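Long-range contact in alginate lyase (Paenibacillus sp. FPU-7, PDB 6KFN), which probably cleaves alginate by beta-elimination, acting as a polysaccharide lyase built on a right-handed parallel beta-helix: residues A[82-96]-A[104-118]. Numbering follows the deposited sequence. Where two conformers were deposited one is given.
Sequences WNITGLKMTGALKGI and VQMDGLEIYDIGDEG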
ATOM      1  N   TRP A  82       4.857  -9.746  12.383  1.00  5.40           N
ATOM      2  CA  TRP A  82       3.991 -10.676  11.693  1.00  5.35           C
ATOM      3  C   TRP A  82       4.489 -10.890  10.270  1.00  5.24           C
ATOM      4  O   TRP A  82       4.845  -9.930   9.591  1.00  5.87           O
ATOM      5  CB  TRP A  82       2.536 -10.149  11.616  1.00  5.83           C
ATOM      6  CG  TRP A  82       1.848 -10.141  12.941  1.00  6.38           C
ATOM      7  CD1 TRP A  82       2.093  -9.259  13.969  1.00  7.96           C
ATOM      8  CD2 TRP A  82       0.887 -11.096  13.421  1.00  6.72           C
ATOM      9  NE1 TRP A  82       1.321  -9.578  15.049  1.00  8.84           N
ATOM     10  CE2 TRP A  82       0.593 -10.718  14.760  1.00  8.18           C
ATOM     11  CE3 TRP A  82       0.235 -12.198  12.853  1.00  7.06           C
ATOM     12  CZ2 TRP A  82      -0.329 -11.402  15.519  1.00  9.44           C
ATOM     13  CZ3 TRP A  82      -0.684 -12.872  13.628  1.00  8.87           C
ATOM     14  CH2 TRP A  82      -0.943 -12.478  14.942  1.00 11.68           C
ATOM     15  N   ASN A  83       4.441 -12.138   9.813  1.00  5.31           N
ATOM     16  CA  ASN A  83       4.579 -12.513   8.403  1.00  5.55           C
ATOM     17  C   ASN A  83       3.208 -12.946   7.912  1.00  5.40           C
ATOM     18  O   ASN A  83       2.631 -13.895   8.437  1.00  6.90           O
ATOM     19  CB  ASN A  83       5.569 -13.649   8.236  1.00  6.07           C
ATOM     20  CG  ASN A  83       7.003 -13.239   8.571  1.00  6.64           C
ATOM     21  OD1 ASN A  83       7.325 -12.037   8.617  1.00  7.43           O
ATOM     22  ND2 ASN A  83       7.875 -14.216   8.742  1.00  9.45           N
ATOM     23  N   ILE A  84       2.687 -12.187   6.959  1.00  5.34           N
ATOM     24  CA  ILE A  84       1.355 -12.384   6.385  0.66  5.26           C
ATOM     25  C   ILE A  84       1.575 -12.779   4.936  1.00  5.33           C
ATOM     26  O   ILE A  84       2.053 -11.960   4.149  1.00  5.44           O
ATOM     27  CB  ILE A  84       0.531 -11.089   6.516  0.66  5.91           C
ATOM     28  CG1 ILE A  84       0.422 -10.660   7.981  0.66  6.96           C
ATOM     29  CG2 ILE A  84      -0.834 -11.278   5.888  0.66  6.17           C
ATOM     30  CD1 ILE A  84       0.071  -9.220   8.184  0.66  7.24           C
ATOM     31  N   THR A  85       1.286 -14.047   4.590  1.00  5.28           N
ATOM     32  CA  THR A  85       1.828 -14.633   3.373  1.00  5.66           C
ATOM     33  C   THR A  85       0.768 -15.391   2.598  1.00  5.79           C
ATOM     34  O   THR A  85       0.097 -16.272   3.131  1.00  6.67           O
ATOM     35  CB  THR A  85       2.984 -15.595   3.728  1.00  6.76           C
ATOM     36  OG1 THR A  85       3.923 -14.883   4.527  1.00  8.38           O
ATOM     37  CG2 THR A  85       3.626 -16.131   2.480  1.00  9.25           C
ATOM     38  N   GLY A  86       0.685 -15.105   1.293  1.00  5.98           N
ATOM     39  CA  GLY A  86      -0.061 -15.962   0.397  1.00  6.28           C
ATOM     40  C   GLY A  86      -1.550 -15.916   0.520  1.00  7.35           C
ATOM     41  O   GLY A  86      -2.211 -16.820   0.052  1.00 16.74           O
ATOM     42  N   LEU A  87      -2.116 -14.889   1.082  1.00  6.59           N
ATOM     43  CA  LEU A  87      -3.539 -14.777   1.340  1.00  6.59           C
ATOM     44  C   LEU A  87      -4.206 -13.796   0.386  1.00  6.22           C
ATOM     45  O   LEU A  87      -3.595 -12.842  -0.084  1.00  7.49           O
ATOM     46  CB  LEU A  87      -3.753 -14.273   2.768  1.00  7.62           C
ATOM     47  CG  LEU A  87      -3.282 -15.259   3.857  1.00  9.11           C
ATOM     48  CD1 LEU A  87      -3.238 -14.583   5.209  1.00 14.06           C
ATOM     49  CD2 LEU A  87      -4.207 -16.417   3.939  1.00 10.03           C
ATOM     50  N   LYS A  88      -5.484 -14.023   0.184  1.00  6.88           N
ATOM     51  CA  LYS A  88      -6.374 -13.039  -0.422  1.00  7.17           C
ATOM     52  C   LYS A  88      -7.102 -12.279   0.682  1.00  6.93           C
ATOM     53  O   LYS A  88      -7.453 -12.867   1.724  1.00  7.80           O
ATOM     54  CB  LYS A  88      -7.382 -13.747  -1.334  1.00  9.43           C
ATOM     55  CG  LYS A  88      -6.767 -14.430  -2.525  1.00 13.89           C
ATOM     56  CD  LYS A  88      -7.759 -15.240  -3.365  1.00 15.55           C
ATOM     57  CE  LYS A  88      -7.187 -15.744  -4.632  1.00 26.82           C
ATOM     58  NZ  LYS A  88      -8.244 -16.502  -5.374  1.00 40.87           N
ATOM     59  N   MET A  89      -7.349 -10.994   0.455  1.00  6.99           N
ATOM     60  CA  MET A  89      -8.092 -10.152   1.378  0.67  6.94           C
ATOM     61  C   MET A  89      -9.130  -9.370   0.574  1.00  6.17           C
ATOM     62  O   MET A  89      -8.782  -8.733  -0.421  1.00  6.68           O
ATOM     63  CB  MET A  89      -7.204  -9.139   2.138  0.67  7.26           C
ATOM     64  CG  MET A  89      -6.296  -9.687   3.233  0.67  9.12           C
ATOM     65  SD  MET A  89      -4.783 -10.377   2.607  0.67  6.82           S
ATOM     66  CE  MET A  89      -3.980 -10.800   4.200  0.67  7.75           C
ATOM     67  N   THR A  90     -10.376  -9.404   1.013  1.00  6.14           N
ATOM     68  CA  THR A  90     -11.449  -8.790   0.268  1.00  6.22           C
ATOM     69  C   THR A  90     -12.595  -8.393   1.165  1.00  6.60           C
ATOM     70  O   THR A  90     -12.662  -8.758   2.335  1.00  9.25           O
ATOM     71  CB  THR A  90     -11.904  -9.769  -0.833  1.00  7.09           C
ATOM     72  OG1 THR A  90     -12.737  -9.101  -1.782  1.00  8.61           O
ATOM     73  CG2 THR A  90     -12.684 -10.963  -0.310  1.00  8.24           C
ATOM     74  N   GLY A  91     -13.556  -7.674   0.564  1.00  7.94           N
ATOM     75  CA  GLY A  91     -14.868  -7.616   1.170  1.00 10.39           C
ATOM     76  C   GLY A  91     -14.992  -6.787   2.435  1.00  9.25           C
ATOM     77  O   GLY A  91     -15.784  -7.124   3.335  1.00 13.47           O
ATOM     78  N   ALA A  92     -14.251  -5.711   2.526  1.00  6.97           N
ATOM     79  CA  ALA A  92     -14.234  -4.844   3.690  1.00  7.15           C
ATOM     80  C   ALA A  92     -13.950  -3.430   3.242  1.00  6.27           C
ATOM     81  O   ALA A  92     -13.516  -3.176   2.123  1.00  6.20           O
ATOM     82  CB  ALA A  92     -13.197  -5.299   4.703  1.00  7.86           C
ATOM     83  N   LEU A  93     -14.111  -2.494   4.173  1.00  7.28           N
ATOM     84  CA  LEU A  93     -13.840  -1.084   3.905  1.00  6.64           C
ATOM     85  C   LEU A  93     -12.368  -0.799   3.685  1.00  6.17           C
ATOM     86  O   LEU A  93     -11.998   0.070   2.905  1.00  6.35           O
ATOM     87  CB  LEU A  93     -14.401  -0.218   5.035  1.00  8.09           C
ATOM     88  CG  LEU A  93     -14.373   1.285   4.808  1.00  8.19           C
ATOM     89  CD1 LEU A  93     -15.310   1.715   3.716  1.00  9.52           C
ATOM     90  CD2 LEU A  93     -14.745   2.028   6.101  1.00 10.57           C
ATOM     91  N   LYS A  94     -11.516  -1.516   4.409  1.00  7.12           N
ATOM     92  CA  LYS A  94     -10.076  -1.472   4.215  1.00  7.37           C
ATOM     93  C   LYS A  94      -9.585  -2.897   4.079  1.00  6.42           C
ATOM     94  O   LYS A  94     -10.150  -3.816   4.679  1.00  8.40           O
ATOM     95  CB  LYS A  94      -9.367  -0.881   5.448  1.00 14.79           C
ATOM     96  CG  LYS A  94     -10.084   0.256   6.199  1.00 31.11           C
ATOM     97  CD  LYS A  94     -10.108   1.482   5.391  1.00 37.19           C
ATOM     98  CE  LYS A  94     -10.583   2.712   6.217  1.00 26.07           C
ATOM     99  NZ  LYS A  94     -10.721   3.945   5.358  1.00 50.50           N
ATOM    100  N   GLY A  95      -8.510  -3.114   3.318  1.00  6.61           N
ATOM    101  CA  GLY A  95      -7.955  -4.441   3.197  1.00  6.15           C
ATOM    102  C   GLY A  95      -7.142  -4.814   4.439  1.00  5.80           C
ATOM    103  O   GLY A  95      -7.588  -5.581   5.283  1.00  7.30           O
ATOM    104  N   ILE A  96      -5.948  -4.225   4.533  1.00  4.95           N
ATOM    105  CA  ILE A  96      -5.087  -4.401   5.696  1.00  5.18           C
ATOM    106  C   ILE A  96      -4.815  -3.025   6.280  1.00  4.92           C
ATOM    107  O   ILE A  96      -4.312  -2.140   5.592  1.00  5.69           O
ATOM    108  CB  ILE A  96      -3.775  -5.120   5.364  1.00  6.11           C
ATOM    109  CG1 ILE A  96      -4.025  -6.415   4.652  1.00  7.94           C
ATOM    110  CG2 ILE A  96      -2.983  -5.330   6.656  1.00  8.50           C
ATOM    111  CD1 ILE A  96      -2.749  -7.164   4.244  1.00 17.00           C
ATOM    112  N   VAL A 104       6.457  -5.830  10.013  1.00  4.89           N
ATOM    113  CA  VAL A 104       5.496  -6.742   9.401  1.00  4.98           C
ATOM    114  C   VAL A 104       5.916  -6.963   7.959  1.00  5.20           C
ATOM    115  O   VAL A 104       6.257  -6.022   7.246  1.00  6.59           O
ATOM    116  CB  VAL A 104       4.086  -6.135   9.484  1.00  5.36           C
ATOM    117  CG1 VAL A 104       3.068  -6.973   8.734  1.00  5.93           C
ATOM    118  CG2 VAL A 104       3.656  -5.931  10.936  1.00  6.13           C
ATOM    119  N   GLN A 105       5.903  -8.232   7.531  1.00  5.16           N
ATOM    120  CA  GLN A 105       6.207  -8.606   6.155  1.00  5.12           C
ATOM    121  C   GLN A 105       4.964  -9.194   5.502  1.00  5.08           C
ATOM    122  O   GLN A 105       4.491 -10.253   5.912  1.00  6.53           O
ATOM    123  CB  GLN A 105       7.334  -9.623   6.120  1.00  6.83           C
ATOM    124  CG  GLN A 105       8.617  -9.152   6.722  1.00  8.83           C
ATOM    125  CD  GLN A 105       9.742 -10.113   6.479  1.00 12.94           C
ATOM    126  OE1 GLN A 105      10.564  -9.890   5.631  1.00 24.70           O
ATOM    127  NE2 GLN A 105       9.719 -11.241   7.118  1.00 15.83           N
ATOM    128  N   MET A 106       4.454  -8.497   4.511  1.00  5.05           N
ATOM    129  CA  MET A 106       3.318  -8.932   3.702  1.00  5.20           C
ATOM    130  C   MET A 106       3.871  -9.411   2.351  1.00  5.26           C
ATOM    131  O   MET A 106       4.603  -8.663   1.704  1.00  6.04           O
ATOM    132  CB  MET A 106       2.358  -7.765   3.505  1.00  5.32           C
ATOM    133  CG  MET A 106       1.602  -7.423   4.761  1.00  5.93           C
ATOM    134  SD  MET A 106       0.793  -5.828   4.746  1.00  7.34           S
ATOM    135  CE  MET A 106       2.225  -4.799   5.150  1.00  8.28           C
ATOM    136  N   ASP A 107       3.540 -10.637   1.948  1.00  5.02           N
ATOM    137  CA  ASP A 107       4.175 -11.224   0.772  1.00  5.52           C
ATOM    138  C   ASP A 107       3.167 -12.133   0.076  1.00  5.28           C
ATOM    139  O   ASP A 107       2.546 -12.968   0.722  1.00  6.46           O
ATOM    140  CB  ASP A 107       5.417 -12.001   1.245  1.00  6.70           C
ATOM    141  CG  ASP A 107       6.373 -12.430   0.159  1.00  8.50           C
ATOM    142  OD1 ASP A 107       6.042 -12.392  -1.022  1.00  9.64           O
ATOM    143  OD2 ASP A 107       7.550 -12.714   0.543  1.00 12.18           O
ATOM    144  N   GLY A 108       3.004 -11.977  -1.239  1.00  5.58           N
ATOM    145  CA  GLY A 108       2.164 -12.895  -1.984  1.00  6.08           C
ATOM    146  C   GLY A 108       0.693 -12.664  -1.752  1.00  5.83           C
ATOM    147  O   GLY A 108      -0.095 -13.616  -1.851  1.00  7.42           O
ATOM    148  N   LEU A 109       0.282 -11.432  -1.459  1.00  5.56           N
ATOM    149  CA  LEU A 109      -1.096 -11.124  -1.168  1.00  5.54           C
ATOM    150  C   LEU A 109      -1.847 -10.670  -2.414  1.00  5.57           C
ATOM    151  O   LEU A 109      -1.280 -10.084  -3.337  1.00  6.59           O
ATOM    152  CB  LEU A 109      -1.189 -10.041  -0.096  1.00  5.66           C
ATOM    153  CG  LEU A 109      -0.380 -10.303   1.178  1.00  5.99           C
ATOM    154  CD1 LEU A 109      -0.740  -9.276   2.224  1.00  6.73           C
ATOM    155  CD2 LEU A 109      -0.617 -11.710   1.717  1.00  6.31           C
ATOM    156  N   GLU A 110      -3.146 -10.910  -2.395  1.00  5.24           N
ATOM    157  CA  GLU A 110      -4.061 -10.418  -3.418  1.00  5.53           C
ATOM    158  C   GLU A 110      -5.194  -9.711  -2.684  1.00  5.48           C
ATOM    159  O   GLU A 110      -5.952 -10.374  -1.972  1.00  6.60           O
ATOM    160  CB  GLU A 110      -4.552 -11.583  -4.282  1.00  7.07           C
ATOM    161  CG  GLU A 110      -5.428 -11.167  -5.431  1.00  9.41           C
ATOM    162  CD  GLU A 110      -5.992 -12.313  -6.262  1.00 10.16           C
ATOM    163  OE1 GLU A 110      -5.534 -13.447  -6.126  1.00 13.56           O
ATOM    164  OE2 GLU A 110      -6.926 -12.039  -7.039  1.00 12.09           O
ATOM    165  N   ILE A 111      -5.271  -8.379  -2.834  1.00  5.20           N
ATOM    166  CA  ILE A 111      -6.150  -7.543  -2.026  1.00  5.35           C
ATOM    167  C   ILE A 111      -7.074  -6.812  -2.997  1.00  5.09           C
ATOM    168  O   ILE A 111      -6.581  -6.101  -3.881  1.00  6.13           O
ATOM    169  CB  ILE A 111      -5.345  -6.550  -1.179  1.00  5.71           C
ATOM    170  CG1 ILE A 111      -4.360  -7.311  -0.287  1.00  6.69           C
ATOM    171  CG2 ILE A 111      -6.271  -5.638  -0.396  1.00  6.63           C
ATOM    172  CD1 ILE A 111      -3.394  -6.429   0.445  1.00  8.89           C
ATOM    173  N   TYR A 112      -8.386  -7.011  -2.860  1.00  5.30           N
ATOM    174  CA  TYR A 112      -9.287  -6.540  -3.905  1.00  5.80           C
ATOM    175  C   TYR A 112     -10.702  -6.424  -3.385  1.00  5.31           C
ATOM    176  O   TYR A 112     -11.105  -7.068  -2.412  1.00  5.85           O
ATOM    177  CB  TYR A 112      -9.262  -7.521  -5.120  1.00  7.06           C
ATOM    178  CG  TYR A 112      -9.669  -8.937  -4.740  1.00  7.69           C
ATOM    179  CD1 TYR A 112      -8.738  -9.805  -4.175  1.00  8.94           C
ATOM    180  CD2 TYR A 112     -10.972  -9.395  -4.853  1.00 14.45           C
ATOM    181  CE1 TYR A 112      -9.055 -11.056  -3.751  1.00 15.37           C
ATOM    182  CE2 TYR A 112     -11.316 -10.715  -4.403  1.00 19.08           C
ATOM    183  CZ  TYR A 112     -10.320 -11.513  -3.846  1.00 17.84           C
ATOM    184  OH  TYR A 112     -10.532 -12.809  -3.371  1.00 22.72           O
ATOM    185  N   ASP A 113     -11.481  -5.616  -4.109  1.00  5.46           N
ATOM    186  CA  ASP A 113     -12.891  -5.367  -3.809  1.00  5.73           C
ATOM    187  C   ASP A 113     -13.040  -4.795  -2.394  1.00  5.78           C
ATOM    188  O   ASP A 113     -13.669  -5.344  -1.492  1.00  6.84           O
ATOM    189  CB  ASP A 113     -13.793  -6.568  -4.058  1.00  6.89           C
ATOM    190  CG  ASP A 113     -13.871  -6.964  -5.517  1.00  7.54           C
ATOM    191  OD1 ASP A 113     -13.600  -6.150  -6.408  1.00  8.19           O
ATOM    192  OD2 ASP A 113     -14.226  -8.159  -5.740  1.00 11.48           O
ATOM    193  N   ILE A 114     -12.424  -3.615  -2.239  1.00  5.64           N
ATOM    194  CA  ILE A 114     -12.280  -2.896  -0.983  1.00  5.40           C
ATOM    195  C   ILE A 114     -13.037  -1.572  -1.094  1.00  5.35           C
ATOM    196  O   ILE A 114     -12.964  -0.882  -2.117  1.00  5.54           O
ATOM    197  CB  ILE A 114     -10.774  -2.644  -0.692  1.00  5.50           C
ATOM    198  CG1 ILE A 114      -9.984  -3.958  -0.636  1.00  6.97           C
ATOM    199  CG2 ILE A 114     -10.593  -1.849   0.567  1.00  5.42           C
ATOM    200  CD1 ILE A 114     -10.451  -4.954   0.401  1.00  7.58           C
ATOM    201  N   GLY A 115     -13.755  -1.206  -0.033  1.00  5.61           N
ATOM    202  CA  GLY A 115     -14.556   0.015  -0.080  1.00  5.99           C
ATOM    203  C   GLY A 115     -13.735   1.298  -0.204  1.00  5.55           C
ATOM    204  O   GLY A 115     -14.070   2.185  -1.003  1.00  5.83           O
ATOM    205  N   ASP A 116     -12.690   1.424   0.620  1.00  5.48           N
ATOM    206  CA  ASP A 116     -11.763   2.543   0.627  1.00  5.39           C
ATOM    207  C   ASP A 116     -10.392   2.007   0.202  1.00  5.15           C
ATOM    208  O   ASP A 116     -10.273   1.497  -0.915  1.00  5.29           O
ATOM    209  CB  ASP A 116     -11.768   3.246   1.997  1.00  5.88           C
ATOM    210  CG  ASP A 116     -13.069   3.975   2.322  1.00  7.76           C
ATOM    211  OD1 ASP A 116     -13.982   4.115   1.497  1.00  7.98           O
ATOM    212  OD2 ASP A 116     -13.115   4.453   3.501  1.00 10.24           O
ATOM    213  N   GLU A 117      -9.374   2.105   1.077  1.00  4.95           N
ATOM    214  CA  GLU A 117      -7.990   1.873   0.670  1.00  5.03           C
ATOM    215  C   GLU A 117      -7.549   0.430   0.922  1.00  4.82           C
ATOM    216  O   GLU A 117      -7.938  -0.229   1.887  1.00  5.27           O
ATOM    217  CB  GLU A 117      -7.038   2.887   1.314  1.00  5.57           C
ATOM    218  CG  GLU A 117      -6.764   2.766   2.812  1.00  5.99           C
ATOM    219  CD  GLU A 117      -7.757   3.435   3.764  1.00  6.52           C
ATOM    220  OE1 GLU A 117      -8.914   3.700   3.368  1.00  7.73           O
ATOM    221  OE2 GLU A 117      -7.401   3.661   4.962  1.00  7.66           O
ATOM    222  N   GLY A 118      -6.665  -0.048   0.052  1.00  4.73           N
ATOM    223  CA  GLY A 118      -6.213  -1.424   0.119  1.00  4.75           C
ATOM    224  C   GLY A 118      -5.378  -1.735   1.349  1.00  4.41           C
ATOM    225  O   GLY A 118      -5.694  -2.666   2.098  1.00  5.19           O
TER
HETATM  226  O   HOH W   1       5.429 -12.628   4.705  1.00  9.18           O
HETATM  227  O   HOH W   2      -2.591 -14.705  -2.644  1.00 14.00           O
HETATM  228  O   HOH W   3      -9.025 -13.901  -7.172  1.00 27.65           O
HETATM  229  O   HOH W   4     -14.700  -9.901  -3.497  1.00 24.40           O
HETATM  230  O   HOH W   5      -8.200   5.725   6.557  1.00 32.36           O
HETATM  231  O   HOH W   6      -6.296  -0.136   4.535  1.00 19.01           O
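Lys94 reaches two carboxylates of segment 104-118. Lys94 NZ forms salt bridges with Glu117 OE1 (2.7 Å), met on the syn side, and with Asp116 OD2 (3.1 Å), on the anti lone pair. The bend at chi2 (-70°) turns the chain back so that CD and CE run along the Glu117 carboxylate. His120 ND1 hydrogen-bonds the other Glu117 oxygen, OE2. A methionine in place of Lys94 would probably leave the two neighbouring carboxylates without their shared positive charge.

Among the other polar pairs, Gln105 NE2 donates to Asn83 OD1 (2.9 Å) from above the carbonyl plane, with the two amides 55° apart. Thr90 OG1, set anti to the backbone N (chi1 -167°), donates to Tyr112 O at 2.7 Å. Lys88 lies alongside Glu110, but Lys88 NZ stays 4.2 Å from Glu110 OE1; Glu110 OE2 forms a hydrogen bond with Tyr136 OH.

The aromatic contacts centre on Tyr112. Thr90 CB lies over one face of its ring as a CH-pi contact, 4.0 Å from the centroid. Tyr136 meets the same ring nearly parallel.

Inward-facing side chains pack apolar. Ile96 CD1 touches Leu109 CD1 at 3.5 Å and also meets Met106 SD and Ile111 CD1. In one of its two conformers, Ile84 rests CD1 on Val104 CG1.

The backbones pair in parallel, 82-85 with 105-107 and 88-90 with 110-112. Gly86 and Gly108 match at the turn between them. Further on, Ile96 N hydrogen-bonds Gly118 O (2.9 Å). Such in-register stacking of successive coils, with matching corners and an apolar interior, is the hallmark of the right-handed parallel beta-helix of pectate lyase-like proteins.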